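Local coordinates for phosphoserine phosphatase (Thermococcus onnurineus, PDB 4AP9), which probably hydrolyses phosphoserine to serine and phosphate in a magnesium-dependent reaction, the last step of serine biosynthesis, at residues A[28-33]-A[37-42]; A[54-59]-A[132-137]. All blocks are in the same frame, centred on the assembly; numbering follows the deposited sequence.

Contact 1 of 2, residues A[28-33]-A[37-42]; sequences EMARIT and EIEELL. With 1PS (3-pyridinium-1-ylpropane-1-sulfonate), chain E.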
loop_
_atom_site.group_PDB
_atom_site.type_symbol
_atom_site.label_atom_id
_atom_site.label_comp_id
_atom_site.label_asym_id
_atom_site.label_seq_id
_atom_site.Cartn_x
_atom_site.Cartn_y
_atom_site.Cartn_z
ATOM N N GLU A 28 28.982 -7.020 -32.015
ATOM C CA GLU A 28 30.209 -7.808 -32.121
ATOM C C GLU A 28 29.924 -9.262 -32.514
ATOM O O GLU A 28 30.641 -9.853 -33.336
ATOM C CB GLU A 28 31.005 -7.733 -30.817
ATOM C CG GLU A 28 32.314 -8.513 -30.821
ATOM C CD GLU A 28 33.389 -7.909 -31.718
ATOM O OE1 GLU A 28 33.133 -6.869 -32.364
ATOM O OE2 GLU A 28 34.496 -8.483 -31.764
HETATM N N MSE A 29 28.880 -9.855 -31.938
HETATM C CA MSE A 29 28.507 -11.208 -32.323
HETATM C C MSE A 29 28.115 -11.278 -33.796
HETATM O O MSE A 29 28.411 -12.258 -34.480
HETATM C CB MSE A 29 27.379 -11.752 -31.446
HETATM C CG MSE A 29 27.813 -12.077 -30.036
HETATM SE SE MSE A 29 29.132 -13.523 -30.033
HETATM C CE MSE A 29 30.651 -12.468 -29.685
ATOM N N ALA A 30 27.452 -10.234 -34.290
ATOM C CA ALA A 30 27.047 -10.230 -35.691
ATOM C C ALA A 30 28.292 -10.173 -36.571
ATOM O O ALA A 30 28.326 -10.800 -37.631
ATOM C CB ALA A 30 26.123 -9.058 -35.997
ATOM N N ARG A 31 29.303 -9.429 -36.125
ATOM C CA ARG A 31 30.538 -9.260 -36.896
ATOM C C ARG A 31 31.329 -10.568 -36.936
ATOM O O ARG A 31 31.788 -11.006 -37.994
ATOM C CB ARG A 31 31.391 -8.123 -36.315
ATOM C CG ARG A 31 32.686 -7.830 -37.091
ATOM C CD ARG A 31 33.574 -6.838 -36.362
ATOM N NE ARG A 31 34.227 -7.408 -35.189
ATOM C CZ ARG A 31 35.384 -8.061 -35.241
ATOM N NH1 ARG A 31 35.981 -8.230 -36.414
ATOM N NH2 ARG A 31 35.934 -8.562 -34.137
ATOM N N ILE A 32 31.464 -11.195 -35.774
ATOM C CA ILE A 32 32.234 -12.422 -35.634
ATOM C C ILE A 32 31.584 -13.597 -36.365
ATOM O O ILE A 32 32.260 -14.345 -37.067
ATOM C CB ILE A 32 32.427 -12.790 -34.144
ATOM C CG1 ILE A 32 33.367 -11.797 -33.473
ATOM C CG2 ILE A 32 32.954 -14.225 -33.996
ATOM C CD1 ILE A 32 34.749 -11.740 -34.093
ATOM N N THR A 33 30.271 -13.755 -36.211
ATOM C CA THR A 33 29.563 -14.878 -36.822
ATOM C C THR A 33 29.204 -14.606 -38.283
ATOM O O THR A 33 28.953 -15.536 -39.058
ATOM C CB THR A 33 28.241 -15.181 -36.109
ATOM O OG1 THR A 33 27.364 -14.059 -36.256
ATOM C CG2 THR A 33 28.464 -15.474 -34.628
ATOM N N GLU A 37 21.434 -11.212 -39.315
ATOM C CA GLU A 37 20.171 -11.344 -38.596
ATOM C C GLU A 37 20.304 -10.931 -37.122
ATOM O O GLU A 37 19.362 -10.391 -36.540
ATOM C CB GLU A 37 19.637 -12.779 -38.714
ATOM C CG GLU A 37 18.209 -12.980 -38.183
ATOM C CD GLU A 37 17.771 -14.444 -38.206
ATOM O OE1 GLU A 37 18.514 -15.286 -38.748
ATOM O OE2 GLU A 37 16.686 -14.751 -37.673
ATOM N N ILE A 38 21.470 -11.167 -36.525
ATOM C CA ILE A 38 21.656 -10.814 -35.114
ATOM C C ILE A 38 21.530 -9.313 -34.897
ATOM O O ILE A 38 20.859 -8.865 -33.968
ATOM C CB ILE A 38 23.011 -11.298 -34.566
ATOM C CG1 ILE A 38 23.048 -12.831 -34.554
ATOM C CG2 ILE A 38 23.240 -10.746 -33.145
ATOM C CD1 ILE A 38 24.433 -13.417 -34.252
ATOM N N GLU A 39 22.174 -8.539 -35.762
ATOM C CA GLU A 39 22.164 -7.093 -35.621
ATOM C C GLU A 39 20.799 -6.529 -36.023
ATOM O O GLU A 39 20.324 -5.538 -35.454
ATOM C CB GLU A 39 23.296 -6.472 -36.455
ATOM C CG GLU A 39 23.628 -5.064 -36.062
ATOM C CD GLU A 39 25.060 -4.673 -36.371
ATOM O OE1 GLU A 39 25.755 -5.379 -37.133
ATOM O OE2 GLU A 39 25.492 -3.644 -35.840
ATOM N N GLU A 40 20.168 -7.167 -36.999
ATOM C CA GLU A 40 18.842 -6.750 -37.423
ATOM C C GLU A 40 17.844 -6.931 -36.285
ATOM O O GLU A 40 17.023 -6.062 -36.026
ATOM C CB GLU A 40 18.390 -7.549 -38.638
ATOM C CG GLU A 40 17.033 -7.128 -39.154
ATOM C CD GLU A 40 16.672 -7.816 -40.455
ATOM O OE1 GLU A 40 16.240 -8.989 -40.414
ATOM O OE2 GLU A 40 16.835 -7.187 -41.518
ATOM N N LEU A 41 17.936 -8.065 -35.605
ATOM C CA LEU A 41 17.109 -8.326 -34.429
ATOM C C LEU A 41 17.352 -7.293 -33.336
ATOM O O LEU A 41 16.418 -6.857 -32.663
ATOM C CB LEU A 41 17.386 -9.725 -33.886
ATOM C CG LEU A 41 16.746 -10.846 -34.709
ATOM C CD1 LEU A 41 17.290 -12.186 -34.253
ATOM C CD2 LEU A 41 15.232 -10.780 -34.589
ATOM N N LEU A 42 18.611 -6.905 -33.152
ATOM C CA LEU A 42 18.933 -5.854 -32.200
ATOM C C LEU A 42 18.222 -4.564 -32.597
ATOM O O LEU A 42 17.573 -3.935 -31.772
ATOM C CB LEU A 42 20.448 -5.620 -32.110
ATOM C CG LEU A 42 20.956 -4.481 -31.220
ATOM C CD1 LEU A 42 20.572 -4.705 -29.750
ATOM C CD2 LEU A 42 22.466 -4.295 -31.351
HETATM N N1 1PS E . 34.530 -13.052 -39.342
HETATM C C1 1PS E . 34.392 -12.041 -40.203
HETATM C C2 1PS E . 34.903 -10.785 -39.908
HETATM C C3 1PS E . 35.158 -12.902 -38.164
HETATM C C4 1PS E . 35.694 -11.669 -37.800
HETATM C C5 1PS E . 35.569 -10.585 -38.682
HETATM C C6 1PS E . 33.983 -14.325 -39.696
HETATM C C7 1PS E . 32.640 -14.117 -40.336
HETATM C C8 1PS E . 32.075 -15.440 -40.752
HETATM S S1 1PS E . 31.621 -15.408 -42.465
HETATM O O1 1PS E . 30.917 -16.677 -42.714
HETATM O O2 1PS E . 32.815 -15.336 -43.292
HETATM O O3 1PS E . 30.740 -14.292 -42.753
#
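An antiparallel helical hairpin, part of the helical cap that many haloacid dehalogenase phosphatases insert after the first core strand, is held here by Ala30 against Ile38 and Glu39. The short helical segments run at 163° with their axes 8.3 Å apart. The small Ala30 suits this spacing: its CB sits 4.1 Å from CB of Ile38 and 3.9 Å from CB of Glu39. Glu39 extends its chain alongside the Ala30 methyl, OE1 passing CB while OE2 forms a salt bridge with Arg27, one turn back along the first helix. Ile38 places CG1 beside its backbone N (chi1 -66°), which sends CD1 to the last turn of 28-33, where it meets OG1 of Thr33 at 3.6 Å. That hydroxyl is fixed: it donates to Met29 O (2.7 Å), which Thr33 N reaches from the opposite face of the carbonyl, and it also takes a hydrogen bond from Lys35 N in the turn. On the outer side Arg31 grips Glu28 side-on, NE to OE1 and NH2 to OE2, a bidentate bridge that probably steadies the guanidinium beside the bound pyridinium propanesulfonate. Arg31 NH1 approaches ring atom C5 of this ligand obliquely at 3.3 Å, and the carbonyl oxygen of Ile32 lies 3.1 Å from C6, the methylene attached to the pyridinium nitrogen.

Contact 2 of 2, residues A[54-59]-A[132-137]; sequences DSLLKR and QGIRLR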
loop_
_atom_site.group_PDB
_atom_site.type_symbol
_atom_site.label_atom_id
_atom_site.label_comp_id
_atom_site.label_asym_id
_atom_site.label_seq_id
_atom_site.Cartn_x
_atom_site.Cartn_y
_atom_site.Cartn_z
ATOM N N ASP A 54 11.360 -11.025 -26.913
ATOM C CA ASP A 54 11.283 -11.816 -28.139
ATOM C C ASP A 54 12.573 -11.659 -28.938
ATOM O O ASP A 54 13.195 -12.645 -29.336
ATOM C CB ASP A 54 10.068 -11.396 -28.973
ATOM C CG ASP A 54 9.948 -12.181 -30.269
ATOM O OD1 ASP A 54 10.359 -13.354 -30.296
ATOM O OD2 ASP A 54 9.449 -11.617 -31.270
ATOM N N SER A 55 12.985 -10.414 -29.150
ATOM C CA SER A 55 14.199 -10.136 -29.904
ATOM C C SER A 55 15.458 -10.678 -29.213
ATOM O O SER A 55 16.338 -11.252 -29.860
ATOM C CB SER A 55 14.343 -8.641 -30.139
ATOM O OG SER A 55 15.386 -8.403 -31.061
ATOM N N LEU A 56 15.534 -10.498 -27.900
ATOM C CA LEU A 56 16.691 -10.963 -27.137
ATOM C C LEU A 56 16.860 -12.470 -27.246
ATOM O O LEU A 56 17.954 -12.964 -27.514
ATOM C CB LEU A 56 16.560 -10.562 -25.663
ATOM C CG LEU A 56 17.667 -11.021 -24.716
ATOM C CD1 LEU A 56 19.034 -10.618 -25.285
ATOM C CD2 LEU A 56 17.459 -10.442 -23.313
ATOM N N LEU A 57 15.775 -13.213 -27.052
ATOM C CA LEU A 57 15.897 -14.666 -27.063
ATOM C C LEU A 57 16.192 -15.189 -28.461
ATOM O O LEU A 57 16.832 -16.228 -28.616
ATOM C CB LEU A 57 14.657 -15.337 -26.482
ATOM C CG LEU A 57 14.430 -15.025 -25.003
ATOM C CD1 LEU A 57 13.282 -15.861 -24.475
ATOM C CD2 LEU A 57 15.718 -15.275 -24.188
ATOM N N LYS A 58 15.729 -14.475 -29.485
ATOM C CA LYS A 58 16.077 -14.850 -30.861
ATOM C C LYS A 58 17.573 -14.652 -31.139
ATOM O O LYS A 58 18.202 -15.453 -31.839
ATOM C CB LYS A 58 15.239 -14.074 -31.887
ATOM C CG LYS A 58 13.797 -14.562 -32.039
ATOM C CD LYS A 58 13.070 -13.796 -33.146
ATOM C CE LYS A 58 11.833 -14.558 -33.649
ATOM N NZ LYS A 58 10.914 -15.012 -32.562
ATOM N N ARG A 59 18.139 -13.575 -30.602
ATOM C CA ARG A 59 19.576 -13.337 -30.708
ATOM C C ARG A 59 20.337 -14.430 -29.956
ATOM O O ARG A 59 21.323 -14.976 -30.451
ATOM C CB ARG A 59 19.932 -11.949 -30.164
ATOM C CG ARG A 59 19.594 -10.808 -31.150
ATOM C CD ARG A 59 19.873 -9.430 -30.580
ATOM N NE ARG A 59 18.811 -8.997 -29.670
ATOM C CZ ARG A 59 18.989 -8.237 -28.602
ATOM N NH1 ARG A 59 20.195 -7.810 -28.267
ATOM N NH2 ARG A 59 17.959 -7.914 -27.850
ATOM N N GLN A 132 25.015 -22.079 -24.326
ATOM C CA GLN A 132 23.691 -22.691 -24.408
ATOM C C GLN A 132 22.518 -21.715 -24.295
ATOM O O GLN A 132 21.463 -21.964 -24.863
ATOM C CB GLN A 132 23.537 -23.799 -23.359
ATOM C CG GLN A 132 24.279 -25.072 -23.700
ATOM C CD GLN A 132 24.287 -25.353 -25.184
ATOM O OE1 GLN A 132 23.244 -25.346 -25.844
ATOM N NE2 GLN A 132 25.477 -25.594 -25.726
ATOM N N GLY A 133 22.694 -20.618 -23.566
ATOM C CA GLY A 133 21.603 -19.675 -23.376
ATOM C C GLY A 133 21.908 -18.599 -22.354
ATOM O O GLY A 133 23.060 -18.434 -21.932
ATOM N N ILE A 134 20.873 -17.852 -21.976
ATOM C CA ILE A 134 21.027 -16.720 -21.065
ATOM C C ILE A 134 20.330 -16.966 -19.723
ATOM O O ILE A 134 19.260 -17.561 -19.677
ATOM C CB ILE A 134 20.472 -15.429 -21.704
ATOM C CG1 ILE A 134 20.791 -14.197 -20.838
ATOM C CG2 ILE A 134 18.983 -15.562 -21.973
ATOM C CD1 ILE A 134 20.537 -12.852 -21.561
ATOM N N ARG A 135 20.960 -16.522 -18.645
ATOM C CA ARG A 135 20.307 -16.472 -17.345
ATOM C C ARG A 135 19.792 -15.056 -17.191
ATOM O O ARG A 135 20.592 -14.127 -17.070
ATOM C CB ARG A 135 21.297 -16.750 -16.206
ATOM C CG ARG A 135 22.019 -18.090 -16.257
ATOM C CD ARG A 135 22.657 -18.401 -14.886
ATOM N NE ARG A 135 23.850 -19.237 -15.015
ATOM C CZ ARG A 135 23.819 -20.566 -15.148
ATOM N NH1 ARG A 135 22.648 -21.202 -15.178
ATOM N NH2 ARG A 135 24.951 -21.261 -15.264
ATOM N N LEU A 136 18.469 -14.889 -17.204
ATOM C CA LEU A 136 17.856 -13.575 -17.036
ATOM C C LEU A 136 17.720 -13.294 -15.552
ATOM O O LEU A 136 16.957 -13.959 -14.855
ATOM C CB LEU A 136 16.466 -13.522 -17.691
ATOM C CG LEU A 136 16.359 -13.682 -19.207
ATOM C CD1 LEU A 136 14.899 -13.576 -19.640
ATOM C CD2 LEU A 136 17.195 -12.637 -19.935
ATOM N N ARG A 137 18.477 -12.323 -15.063
ATOM C CA ARG A 137 18.623 -12.166 -13.618
ATOM C C ARG A 137 17.765 -11.040 -13.057
ATOM O O ARG A 137 17.692 -10.838 -11.838
ATOM C CB ARG A 137 20.098 -11.987 -13.289
ATOM C CG ARG A 137 20.926 -13.159 -13.821
ATOM C CD ARG A 137 22.371 -13.113 -13.376
ATOM N NE ARG A 137 22.486 -13.196 -11.924
ATOM C CZ ARG A 137 23.164 -12.323 -11.186
ATOM N NH1 ARG A 137 23.790 -11.312 -11.767
ATOM N NH2 ARG A 137 23.223 -12.464 -9.871
#
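Ile134 and Leu136, two places apart on an extended chain, turn their side chains to the helix 54-59, where Leu56 and Leu57 receive them. Just ahead of them, Gly133 is almost fully extended (phi 171°, psi -169°), a backbone shape that a residue without CB adopts easily. Next, Ile134 uses two branches. Its CG1 stands anti to the backbone N (chi1 -173°), carrying CD1 forward to CD2 of Leu56 at 4.3 Å, while the other branch, CG2, meets CD2 of Leu57 at 4.0 Å; the Ile134 and Leu57 side chains lie roughly perpendicular. A beta-branched residue fits well here, since it favours the strand and presents a methyl to each leucine. Arg135 faces elsewhere: its NH1 forms a salt bridge with Asp4 of a second subunit, and the backbone of 133-135 pairs in parallel with a strand of that subunit. At Leu136 the chain has left the strand, yet the side chain still serves the apolar layer, its CD2 lying 4.0 Å from CD2 of Leu56, with the two leucine side chains running antiparallel alongside each other. Leu56 is thus shared by Ile134 and Leu136, and its remaining methyl, CD1, lies over one face of the Arg59 guanidinium, 3.8 Å above its plane and displaced toward its rim; that guanidinium also makes cation-pi contacts with Trp26 and Trp52. Arg137 closes the segment with a salt bridge to Glu106. No hydrogen bond crosses between helix and strand; leucine and isoleucine methyls do all the joining. The whole is an alpha/beta packing layer in which a helix of the cap region rests on the strand of a beta hairpin that is outermost within this chain, where the Rossmann-like haloacid dehalogenase sheet continues into a second subunit.

In the fold
Contact 1 is complete before contact 2 begins along the chain, and their centres lie about 14 Å apart, both to one side of the chain's centre. Helices 36-47 and 52-62, consecutive in sequence, connect them: Ser55 OG is hydrogen-bonded to Leu41 O, and Leu42 CD1 lies 3.5 Å from Arg59 NH1. Contact 1 joins two helices of the cap region to each other, whereas contact 2 ties the next helix to strand 130-135, the outermost strand on its side of the sheet within this chain. Together they form a continuous path from the ligand-bearing surface of helix 25-33, through the helices, to a sheet edge that a neighbouring subunit extends.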